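Local coordinates for protein Tv2483 (Treponema vincentii, PDB 6DET) that binds L-arginine with high selectivity as a treponemal lipoprotein and probably delivers it to an ABC transporter, at residues Thr144-Ala149 against Asp188-Asp193. Numbering follows the deposited sequence.
With ARG (arginine), chain B.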
# COMPACT_ATOMS: atom_id res chain seq x y z
N THR A 144 -5.52 18.30 14.90
CA THR A 144 -5.18 18.21 13.49
C THR A 144 -4.42 16.92 13.23
O THR A 144 -3.43 16.63 13.91
CB THR A 144 -4.34 19.42 13.08
OG1 THR A 144 -5.14 20.59 13.26
CG2 THR A 144 -3.89 19.32 11.63
N ILE A 145 -4.87 16.17 12.23
CA ILE A 145 -4.28 14.87 11.93
C ILE A 145 -3.89 14.85 10.47
O ILE A 145 -4.69 15.21 9.60
CB ILE A 145 -5.25 13.72 12.24
CG1 ILE A 145 -5.74 13.83 13.69
CG2 ILE A 145 -4.56 12.37 11.94
CD1 ILE A 145 -6.72 12.76 14.09
N ALA A 146 -2.66 14.43 10.20
CA ALA A 146 -2.13 14.43 8.84
C ALA A 146 -2.29 13.03 8.25
O ALA A 146 -2.12 12.02 8.95
CB ALA A 146 -0.66 14.85 8.78
N VAL A 147 -2.63 13.00 6.97
CA VAL A 147 -2.78 11.75 6.24
C VAL A 147 -2.09 11.92 4.90
O VAL A 147 -1.99 13.03 4.37
CB VAL A 147 -4.26 11.34 6.06
CG1 VAL A 147 -4.97 11.31 7.41
CG2 VAL A 147 -4.98 12.27 5.07
N GLU A 148 -1.61 10.82 4.35
CA GLU A 148 -1.14 10.85 2.97
C GLU A 148 -2.34 11.06 2.02
O GLU A 148 -3.39 10.43 2.16
CB GLU A 148 -0.37 9.56 2.67
CG GLU A 148 0.35 9.58 1.34
CD GLU A 148 1.14 8.29 1.04
OE1 GLU A 148 0.92 7.22 1.67
OE2 GLU A 148 1.98 8.35 0.11
N ALA A 149 -2.19 11.99 1.08
CA ALA A 149 -3.27 12.29 0.15
C ALA A 149 -3.65 11.07 -0.67
O ALA A 149 -2.80 10.27 -1.05
CB ALA A 149 -2.86 13.41 -0.80
N ASP A 188 -1.08 17.12 15.29
CA ASP A 188 -0.98 16.43 16.57
C ASP A 188 -0.86 14.93 16.43
O ASP A 188 -0.44 14.26 17.38
CB ASP A 188 -2.21 16.73 17.42
CG ASP A 188 -2.45 18.21 17.58
OD1 ASP A 188 -1.72 18.81 18.39
OD2 ASP A 188 -3.37 18.75 16.93
N ALA A 189 -1.24 14.39 15.28
CA ALA A 189 -1.17 12.97 15.02
C ALA A 189 -1.13 12.76 13.52
O ALA A 189 -1.46 13.67 12.75
CB ALA A 189 -2.36 12.23 15.61
N ILE A 190 -0.77 11.54 13.12
CA ILE A 190 -0.76 11.11 11.72
C ILE A 190 -1.37 9.72 11.61
O ILE A 190 -1.35 8.92 12.56
CB ILE A 190 0.65 11.11 11.11
CG1 ILE A 190 1.50 9.97 11.69
CG2 ILE A 190 1.31 12.48 11.29
CD1 ILE A 190 2.90 9.89 11.15
N VAL A 191 -1.87 9.42 10.42
CA VAL A 191 -2.32 8.08 10.04
C VAL A 191 -1.25 7.45 9.16
O VAL A 191 -0.77 8.07 8.20
CB VAL A 191 -3.66 8.11 9.29
CG1 VAL A 191 -4.06 6.69 8.85
CG2 VAL A 191 -4.72 8.70 10.13
N VAL A 192 -0.86 6.21 9.48
CA VAL A 192 0.06 5.45 8.65
C VAL A 192 -0.48 4.03 8.56
O VAL A 192 -1.37 3.63 9.33
CB VAL A 192 1.50 5.46 9.21
CG1 VAL A 192 2.07 6.88 9.22
CG2 VAL A 192 1.54 4.90 10.64
N ASP A 193 0.03 3.28 7.59
CA ASP A 193 -0.30 1.86 7.48
C ASP A 193 0.67 1.07 8.34
O ASP A 193 1.89 1.30 8.31
CB ASP A 193 -0.23 1.32 6.04
CG ASP A 193 -1.32 1.86 5.13
OD1 ASP A 193 -2.27 2.53 5.58
OD2 ASP A 193 -1.24 1.56 3.90
N ARG B . -2.65 1.89 1.48
CA ARG B . -2.50 3.22 0.84
C ARG B . -3.49 3.33 -0.32
O ARG B . -3.95 2.29 -0.81
CB ARG B . -1.08 3.43 0.32
CG ARG B . -0.02 3.52 1.41
CD ARG B . 1.41 3.65 0.88
NE ARG B . 1.57 4.90 0.17
CZ ARG B . 1.69 5.01 -1.15
NH1 ARG B . 1.79 6.24 -1.67
NH2 ARG B . 1.69 3.94 -1.94
OXT ARG B . -3.80 4.45 -0.76
O HOH W 1 -1.45 8.22 5.61
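T144 O accepts two backbone N-H groups at the start of this parallel strand pair: D188 N at 2.8 Å, lying in the carbonyl plane, and A189 N through a longer, weak bond. With CG turned beside its own backbone N (chi1 -54°), D188 also presents the anti lone pair of OD2 to T144 N in a 3.0 Å bond that is almost straight (174°). Regular parallel pairing follows, as A146 N donates to A189 O and A146 O receives V191 N nearly head-on, with a C=O...N angle of 174°. Side chains alternate between the two faces of the sheet. On one, V147 and V191 lie side by side, CG1 of V147 3.8 Å from CG2 of V191, and I145 CG2 reaches the same V191 methyl; on the other, covered by helix 175-184, A146 CB meets I190 CG2 and both residues touch L178. Farther along the strands diverge, and a water spans the gap, accepting from E148 N and donating to V191 O. Beyond it, E148, its chain extended, gives OE1 to NE and OE2 to NH1 of the bound arginine, while D193 OD2 takes the ligand's amino N at 2.8 Å. OD1 of D193 forms a salt bridge with K124, and OD2 also hydrogen-bonds Y219. In this family 3 solute-binding protein the diverging strand ends thus set two carboxylates apart to read both cationic groups of one ligand, whose charge probably offsets their mutual repulsion.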